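Local coordinates for protein sesquisabinene B synthase 2 (Santalum album, PDB 6A2A) that probably converts farnesyl diphosphate into sesquisabinene B in a terpene cyclisation that depends on magnesium or manganese, at residues Gly291-Phe294 with Glu300-Glu303; Pro296-Val301 with Leu522-Asn527; Lys258-Leu263 with Asn280-Ser285. All coordinates share one frame; numbering follows the deposited sequence.

Overall arrangement
All three contacts are buried and lie away from the metal-binding residues, yet their chemistry differs. Contacts 1 and 2 have centres about 5 Å apart and share helix 299-321, while contacts 1 and 3 take opposite ends of helix 281-292. Contact 3 lies farther out, about 17 Å from the centre of the chain against 11 and 10 Å for the other two. Contact 1 mixes leucine packing with an arginine bonded to backbone oxygen. Contact 2 is purely apolar, with Phe-524 as its one aromatic group. Contact 3 is aliphatic in its side-chain contacts. Salt bridges from Arg-302 to Glu-259 and from Glu-303 to Arg-262 join contacts 1 and 3.

Contact 1: Gly291-Phe294 with Glu300-Glu303; sequences GMLF and EVRE
Val-301 meets Leu-293 through single methyls, CG1 of the valine lying 3.8 Å from CD1 of the leucine, and the two side chains cross at about a right angle. Next along the helix, Arg-302 CB packs on the other branch, 3.9 Å from Leu-293 CD2, so the aliphatic base of the arginine lies on the isobutyl group before the chain turns polar. Arg-302 is extended through chi1 and chi2 and bends at chi3 (56°), which carries the guanidinium toward the backbone where Leu-293 leaves helical geometry. NH1 donates to Leu-293 O at 3.1 Å with an N-H...O angle of 150°. The donor stands above the carbonyl plane, not on a lone pair, and the C=O...N angle is only 101°. Arg-302 CD also comes within 3.2 Å of Leu-293 O. The carbonyl of Phe-294 is placed differently: its oxygen sits over one face of the guanidinium, toward the rim, and although 3.3 Å from Arg-302 NH1 it is not bonded to it; His-256 NE2 serves that oxygen instead. NH1 has a further acceptor in Glu-295 O, while NH2 forms a salt bridge with Glu-259, so the planar group is held from several sides and its rotation is restricted. Arg-302 thereby ties the end of helix 281-292 to the beginning of helix 299-321. Around this junction, helix 239-270 supplies His-256 and Glu-259, helix 521-535 touches Leu-293 through Phe-524, helix 419-430 meets Val-301 through Thr-430, and helix 220-232 packs on Phe-294.

Contact 2: Pro296-Val301 with Leu522-Asn527; sequences PNLGEV and LSFTVN
Both Leu-298 (chi1 -79°) and Phe-524 (chi1 -63°) set CG opposite the carbonyl carbon and beside the backbone N, and from these positions the two side chains reach for each other from opposite directions. The second torsion of Phe-524 (chi2 -16°) sets the rotation of the ring, which meets the leucine with its edge: Leu-298 CD1 lies in the plane of the phenyl group, 4.0 Å from Phe-524 CE1 and 4.1 Å from Phe-524 CZ. One turn on, Val-301 adds a looser touch, its CG1 being 4.5 Å from Phe-524 CZ. The backbones stay well apart, with 11.1 Å between the CA atoms of Val-301 and Phe-524, so side chains from both segments bridge the gap and only 96 Å² is buried. Leu-298 comes right before helix 299-321 and just after a short 3-10 segment at 296-297; Gly-299 N bonds back to Pro-296 O at 3.0 Å. Phe-524 also packs on Ser-426 and Thr-430 of helix 419-430. The contact lies near the start of helix 299-321, away from the metal site; farther along, that helix carries the aspartate-rich DDxxD motif of class I terpene synthases, with Asp-316 and Asp-320 as magnesium ligands.

Contact 3: Lys258-Leu263 with Asn280-Ser285; sequences KEIGRL and NGLIQS
Leu-263 N donates to Glu-259 O at 2.8 Å, a regular helical bond that fixes the turn from which Leu-263 faces Leu-282. Leu-282 CD2 lies near the backbone O (4.2 Å) and CB (4.3 Å) of Leu-263, a light contact of a terminal methyl with the base of the other leucine. The closer meeting is one turn away. Ile-260 carries CG1 anti to the backbone N (chi1 -170°), and although its CB does not point straight at the partner helix, this torsion and the turn at chi2 (53°) together bring CD1 across to it. That methyl lies 3.6 Å from Leu-282 CD1 and 4.1 Å from Ile-283 CD1, so a single carbon touches two adjacent residues of the facing helix, and its chain runs at a slant to both of theirs. Leu-282 answers with the same extended first torsion. The short helical segments run roughly antiparallel, 150° between their directions, with a closest axis approach of 11.0 Å. Consecutive helices turned back on each other in this way are a recurrent element of the all-helical terpene synthase fold. The pairing follows that direction: CA of Ile-260 is 8.0 Å from CA of Ile-283, whereas Leu-263 pairs with Leu-282, one residue earlier. The side-chain contacts are all aliphatic. Polar groups are dealt with beside them, where Glu-259 OE1 is hydrogen-bonded to Tyr-286 OH. Leu-282 packs further on Trp-266 and Trp-267, and Ile-283 on Leu-557 of helix 546-558.

Contact 1: Gly291-Phe294 with Glu300-Glu303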
loop_
_atom_site.group_PDB
_atom_site.type_symbol
_atom_site.label_atom_id
_atom_site.label_comp_id
_atom_site.label_asym_id
_atom_site.label_seq_id
_atom_site.Cartn_x
_atom_site.Cartn_y
_atom_site.Cartn_z
ATOM N N GLY A 291 14.654 -12.838 -10.308
ATOM C CA GLY A 291 16.006 -13.265 -10.625
ATOM C C GLY A 291 17.031 -12.756 -9.617
ATOM O O GLY A 291 17.977 -13.467 -9.265
ATOM N N MET A 292 16.875 -11.526 -9.145
ATOM C CA MET A 292 17.773 -10.939 -8.171
ATOM C C MET A 292 17.639 -11.646 -6.821
ATOM O O MET A 292 18.647 -11.914 -6.201
ATOM C CB MET A 292 17.511 -9.426 -7.981
ATOM C CG MET A 292 18.360 -8.789 -6.939
ATOM S SD MET A 292 17.882 -7.009 -6.786
ATOM C CE MET A 292 19.141 -6.461 -5.662
ATOM N N LEU A 293 16.417 -11.915 -6.374
ATOM C CA LEU A 293 16.195 -12.565 -5.071
ATOM C C LEU A 293 14.791 -13.160 -5.131
ATOM O O LEU A 293 13.832 -12.473 -5.422
ATOM C CB LEU A 293 16.418 -11.591 -3.891
ATOM C CG LEU A 293 15.375 -10.503 -3.617
ATOM C CD1 LEU A 293 15.729 -9.652 -2.419
ATOM C CD2 LEU A 293 15.152 -9.551 -4.797
ATOM N N PHE A 294 14.687 -14.491 -4.914
ATOM C CA PHE A 294 13.404 -15.157 -5.004
ATOM C C PHE A 294 12.891 -15.628 -3.627
ATOM O O PHE A 294 11.688 -15.927 -3.486
ATOM C CB PHE A 294 13.482 -16.354 -5.973
ATOM C CG PHE A 294 14.223 -17.516 -5.346
ATOM C CD1 PHE A 294 13.560 -18.403 -4.528
ATOM C CD2 PHE A 294 15.587 -17.677 -5.537
ATOM C CE1 PHE A 294 14.250 -19.448 -3.931
ATOM C CE2 PHE A 294 16.294 -18.664 -4.858
ATOM C CZ PHE A 294 15.601 -19.573 -4.100
ATOM N N GLU A 300 9.678 -8.492 1.570
ATOM C CA GLU A 300 9.576 -7.037 1.668
ATOM C C GLU A 300 10.672 -6.325 0.858
ATOM O O GLU A 300 10.379 -5.256 0.255
ATOM C CB GLU A 300 9.669 -6.554 3.120
ATOM C CG GLU A 300 8.336 -6.694 3.823
ATOM C CD GLU A 300 8.327 -5.980 5.158
ATOM O OE1 GLU A 300 8.961 -6.501 6.097
ATOM O OE2 GLU A 300 7.789 -4.867 5.202
ATOM N N VAL A 301 11.887 -6.818 0.952
ATOM C CA VAL A 301 13.009 -6.240 0.226
ATOM C C VAL A 301 12.733 -6.382 -1.269
ATOM O O VAL A 301 12.934 -5.425 -2.048
ATOM C CB VAL A 301 14.326 -6.902 0.628
ATOM C CG1 VAL A 301 15.478 -6.497 -0.277
ATOM C CG2 VAL A 301 14.648 -6.586 2.078
ATOM N N ARG A 302 12.338 -7.563 -1.677
ATOM C CA ARG A 302 12.039 -7.792 -3.091
ATOM C C ARG A 302 10.945 -6.850 -3.597
ATOM O O ARG A 302 11.066 -6.308 -4.723
ATOM C CB ARG A 302 11.620 -9.258 -3.284
ATOM C CG ARG A 302 11.068 -9.547 -4.651
ATOM C CD ARG A 302 11.012 -11.036 -4.992
ATOM N NE ARG A 302 10.242 -11.827 -3.999
ATOM C CZ ARG A 302 10.804 -12.522 -2.975
ATOM N NH1 ARG A 302 12.126 -12.687 -2.865
ATOM N NH2 ARG A 302 10.005 -13.063 -2.075
ATOM N N GLU A 303 9.886 -6.620 -2.811
ATOM C CA GLU A 303 8.843 -5.658 -3.240
ATOM C C GLU A 303 9.473 -4.259 -3.453
ATOM O O GLU A 303 9.134 -3.552 -4.401
ATOM C CB GLU A 303 7.686 -5.641 -2.251
ATOM C CG GLU A 303 6.774 -6.853 -2.389
ATOM C CD GLU A 303 5.624 -6.920 -1.367
ATOM O OE1 GLU A 303 4.942 -5.905 -1.181
ATOM O OE2 GLU A 303 5.390 -8.010 -0.782
#

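Contact 2: Pro296-Val301 with Leu522-Asn527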
loop_
_atom_site.group_PDB
_atom_site.type_symbol
_atom_site.label_atom_id
_atom_site.label_comp_id
_atom_site.label_asym_id
_atom_site.label_seq_id
_atom_site.Cartn_x
_atom_site.Cartn_y
_atom_site.Cartn_z
ATOM N N PRO A 296 11.218 -16.443 -0.214
ATOM C CA PRO A 296 10.141 -15.881 0.525
ATOM C C PRO A 296 10.547 -14.965 1.683
ATOM O O PRO A 296 9.849 -13.912 1.896
ATOM C CB PRO A 296 9.411 -17.081 1.106
ATOM C CG PRO A 296 9.687 -18.168 0.141
ATOM C CD PRO A 296 11.016 -17.860 -0.499
ATOM N N ASN A 297 11.628 -15.274 2.402
ATOM C CA ASN A 297 11.903 -14.521 3.613
ATOM C C ASN A 297 12.452 -13.126 3.265
ATOM O O ASN A 297 12.690 -12.333 4.174
ATOM C CB ASN A 297 12.869 -15.229 4.555
ATOM C CG ASN A 297 12.183 -16.304 5.383
ATOM O OD1 ASN A 297 10.958 -16.322 5.519
ATOM N ND2 ASN A 297 12.978 -17.205 5.935
ATOM N N LEU A 298 12.701 -12.872 1.985
ATOM C CA LEU A 298 13.134 -11.538 1.539
ATOM C C LEU A 298 12.013 -10.845 0.755
ATOM O O LEU A 298 12.345 -9.934 -0.026
ATOM C CB LEU A 298 14.382 -11.682 0.670
ATOM C CG LEU A 298 15.678 -11.897 1.452
ATOM C CD1 LEU A 298 16.817 -12.348 0.555
ATOM C CD2 LEU A 298 16.026 -10.607 2.173
ATOM N N GLY A 299 10.740 -11.191 0.992
ATOM C CA GLY A 299 9.593 -10.593 0.326
ATOM C C GLY A 299 9.566 -9.067 0.383
ATOM O O GLY A 299 9.351 -8.399 -0.622
ATOM N N GLU A 300 9.678 -8.492 1.570
ATOM C CA GLU A 300 9.576 -7.037 1.668
ATOM C C GLU A 300 10.672 -6.325 0.858
ATOM O O GLU A 300 10.379 -5.256 0.255
ATOM C CB GLU A 300 9.669 -6.554 3.120
ATOM C CG GLU A 300 8.336 -6.694 3.823
ATOM C CD GLU A 300 8.327 -5.980 5.158
ATOM O OE1 GLU A 300 8.961 -6.501 6.097
ATOM O OE2 GLU A 300 7.789 -4.867 5.202
ATOM N N VAL A 301 11.887 -6.818 0.952
ATOM C CA VAL A 301 13.009 -6.240 0.226
ATOM C C VAL A 301 12.733 -6.382 -1.269
ATOM O O VAL A 301 12.934 -5.425 -2.048
ATOM C CB VAL A 301 14.326 -6.902 0.628
ATOM C CG1 VAL A 301 15.478 -6.497 -0.277
ATOM C CG2 VAL A 301 14.648 -6.586 2.078
ATOM N N LEU A 522 26.012 -10.324 -0.952
ATOM C CA LEU A 522 26.877 -11.022 -1.853
ATOM C C LEU A 522 26.075 -11.704 -2.969
ATOM O O LEU A 522 26.470 -11.679 -4.120
ATOM C CB LEU A 522 27.617 -12.097 -1.053
ATOM C CG LEU A 522 28.650 -11.585 -0.072
ATOM C CD1 LEU A 522 29.115 -12.765 0.788
ATOM C CD2 LEU A 522 29.811 -10.913 -0.773
ATOM N N SER A 523 24.987 -12.349 -2.605
ATOM C CA SER A 523 24.122 -13.014 -3.610
ATOM C C SER A 523 23.436 -12.004 -4.548
ATOM O O SER A 523 23.347 -12.284 -5.758
ATOM C CB SER A 523 23.103 -13.857 -2.941
ATOM O OG SER A 523 23.749 -14.988 -2.378
ATOM N N PHE A 524 22.977 -10.867 -3.998
ATOM C CA PHE A 524 22.258 -9.862 -4.809
ATOM C C PHE A 524 23.194 -9.396 -5.922
ATOM O O PHE A 524 22.757 -9.191 -7.047
ATOM C CB PHE A 524 21.827 -8.634 -4.004
ATOM C CG PHE A 524 20.845 -8.829 -2.887
ATOM C CD1 PHE A 524 20.079 -9.987 -2.764
ATOM C CD2 PHE A 524 20.702 -7.856 -1.903
ATOM C CE1 PHE A 524 19.183 -10.134 -1.714
ATOM C CE2 PHE A 524 19.813 -8.009 -0.867
ATOM C CZ PHE A 524 19.047 -9.156 -0.757
ATOM N N THR A 525 24.463 -9.161 -5.574
ATOM C CA THR A 525 25.398 -8.541 -6.497
ATOM C C THR A 525 25.679 -9.466 -7.692
ATOM O O THR A 525 25.841 -9.030 -8.808
ATOM C CB THR A 525 26.661 -8.114 -5.734
ATOM O OG1 THR A 525 26.286 -7.166 -4.737
ATOM C CG2 THR A 525 27.705 -7.493 -6.613
ATOM N N VAL A 526 25.689 -10.780 -7.418
ATOM C CA VAL A 526 25.891 -11.731 -8.448
ATOM C C VAL A 526 24.579 -11.942 -9.228
ATOM O O VAL A 526 24.643 -12.032 -10.439
ATOM C CB VAL A 526 26.446 -13.064 -7.929
ATOM C CG1 VAL A 526 26.627 -14.017 -9.112
ATOM C CG2 VAL A 526 27.771 -12.840 -7.203
ATOM N N ASN A 527 23.475 -12.043 -8.550
ATOM C CA ASN A 527 22.226 -12.485 -9.151
ATOM C C ASN A 527 21.697 -11.381 -10.069
ATOM O O ASN A 527 21.010 -11.720 -11.008
ATOM C CB ASN A 527 21.250 -12.946 -8.085
ATOM C CG ASN A 527 21.605 -14.324 -7.579
ATOM O OD1 ASN A 527 21.990 -15.159 -8.383
ATOM N ND2 ASN A 527 21.493 -14.550 -6.288
#

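Contact 3: Lys258-Leu263 with Asn280-Ser285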
loop_
_atom_site.group_PDB
_atom_site.type_symbol
_atom_site.label_atom_id
_atom_site.label_comp_id
_atom_site.label_asym_id
_atom_site.label_seq_id
_atom_site.Cartn_x
_atom_site.Cartn_y
_atom_site.Cartn_z
ATOM N N LYS A 258 1.213 -13.271 -4.161
ATOM C CA LYS A 258 0.695 -12.270 -3.224
ATOM C C LYS A 258 1.440 -10.936 -3.395
ATOM O O LYS A 258 0.860 -9.850 -3.286
ATOM C CB LYS A 258 0.787 -12.750 -1.769
ATOM C CG LYS A 258 -0.308 -13.767 -1.414
ATOM C CD LYS A 258 -0.071 -14.521 -0.114
ATOM C CE LYS A 258 -0.745 -15.887 -0.069
ATOM N NZ LYS A 258 -2.220 -15.773 -0.062
ATOM N N GLU A 259 2.725 -11.050 -3.589
ATOM C CA GLU A 259 3.597 -9.871 -3.804
ATOM C C GLU A 259 3.141 -9.123 -5.062
ATOM O O GLU A 259 3.051 -7.892 -5.015
ATOM C CB GLU A 259 5.072 -10.282 -3.906
ATOM C CG GLU A 259 5.678 -10.783 -2.615
ATOM C CD GLU A 259 6.989 -11.489 -2.790
ATOM O OE1 GLU A 259 7.514 -11.495 -3.957
ATOM O OE2 GLU A 259 7.472 -12.039 -1.795
ATOM N N ILE A 260 2.900 -9.813 -6.179
ATOM C CA ILE A 260 2.543 -9.103 -7.428
ATOM C C ILE A 260 1.169 -8.466 -7.247
ATOM O O ILE A 260 0.886 -7.417 -7.824
ATOM C CB ILE A 260 2.642 -10.003 -8.676
ATOM C CG1 ILE A 260 2.519 -9.200 -9.968
ATOM C CG2 ILE A 260 1.633 -11.129 -8.645
ATOM C CD1 ILE A 260 3.483 -8.025 -10.058
ATOM N N GLY A 261 0.302 -9.102 -6.429
ATOM C CA GLY A 261 -0.940 -8.480 -6.089
ATOM C C GLY A 261 -0.754 -7.139 -5.408
ATOM O O GLY A 261 -1.387 -6.148 -5.823
ATOM N N ARG A 262 0.087 -7.113 -4.359
ATOM C CA ARG A 262 0.372 -5.899 -3.638
ATOM C C ARG A 262 0.999 -4.850 -4.566
ATOM O O ARG A 262 0.615 -3.672 -4.540
ATOM C CB ARG A 262 1.308 -6.151 -2.472
ATOM C CG ARG A 262 0.609 -6.795 -1.283
ATOM C CD ARG A 262 1.469 -6.793 -0.038
ATOM N NE ARG A 262 2.479 -7.816 -0.116
ATOM C CZ ARG A 262 2.314 -9.105 0.161
ATOM N NH1 ARG A 262 1.144 -9.577 0.584
ATOM N NH2 ARG A 262 3.316 -9.934 -0.047
ATOM N N LEU A 263 1.966 -5.298 -5.365
ATOM C CA LEU A 263 2.717 -4.345 -6.235
ATOM C C LEU A 263 1.812 -3.769 -7.318
ATOM O O LEU A 263 1.923 -2.574 -7.630
ATOM C CB LEU A 263 3.903 -5.088 -6.831
ATOM C CG LEU A 263 5.062 -5.264 -5.869
ATOM C CD1 LEU A 263 6.058 -6.239 -6.425
ATOM C CD2 LEU A 263 5.743 -3.936 -5.580
ATOM N N ASN A 280 4.287 -2.521 -19.497
ATOM C CA ASN A 280 4.846 -3.645 -18.776
ATOM C C ASN A 280 5.963 -3.302 -17.788
ATOM O O ASN A 280 6.646 -4.155 -17.342
ATOM C CB ASN A 280 5.303 -4.726 -19.728
ATOM C CG ASN A 280 4.154 -5.371 -20.467
ATOM O OD1 ASN A 280 3.136 -5.626 -19.918
ATOM N ND2 ASN A 280 4.340 -5.608 -21.711
ATOM N N GLY A 281 6.116 -2.043 -17.446
ATOM C CA GLY A 281 7.145 -1.640 -16.527
ATOM C C GLY A 281 7.136 -2.351 -15.185
ATOM O O GLY A 281 8.125 -2.791 -14.714
ATOM N N LEU A 282 5.974 -2.445 -14.596
ATOM C CA LEU A 282 5.854 -3.060 -13.299
ATOM C C LEU A 282 6.111 -4.553 -13.352
ATOM O O LEU A 282 6.871 -5.076 -12.604
ATOM C CB LEU A 282 4.486 -2.791 -12.723
ATOM C CG LEU A 282 4.165 -3.209 -11.298
ATOM C CD1 LEU A 282 3.789 -4.647 -11.273
ATOM C CD2 LEU A 282 5.219 -2.934 -10.268
ATOM N N ILE A 283 5.438 -5.220 -14.261
ATOM C CA ILE A 283 5.585 -6.652 -14.357
ATOM C C ILE A 283 7.007 -7.069 -14.722
ATOM O O ILE A 283 7.538 -7.954 -14.156
ATOM C CB ILE A 283 4.504 -7.320 -15.223
ATOM C CG1 ILE A 283 4.649 -8.807 -15.176
ATOM C CG2 ILE A 283 4.618 -7.002 -16.668
ATOM C CD1 ILE A 283 4.230 -9.384 -13.868
ATOM N N GLN A 284 7.614 -6.376 -15.647
ATOM C CA GLN A 284 8.953 -6.686 -16.027
ATOM C C GLN A 284 9.940 -6.439 -14.880
ATOM O O GLN A 284 10.821 -7.213 -14.676
ATOM C CB GLN A 284 9.326 -5.978 -17.315
ATOM C CG GLN A 284 8.468 -6.564 -18.417
ATOM C CD GLN A 284 8.847 -6.290 -19.845
ATOM O OE1 GLN A 284 8.635 -7.129 -20.673
ATOM N NE2 GLN A 284 9.328 -5.113 -20.140
ATOM N N SER A 285 9.722 -5.385 -14.113
ATOM C CA SER A 285 10.600 -5.122 -12.992
ATOM C C SER A 285 10.495 -6.260 -11.982
ATOM O O SER A 285 11.452 -6.725 -11.474
ATOM C CB SER A 285 10.266 -3.815 -12.289
ATOM O OG SER A 285 11.016 -3.674 -11.134
#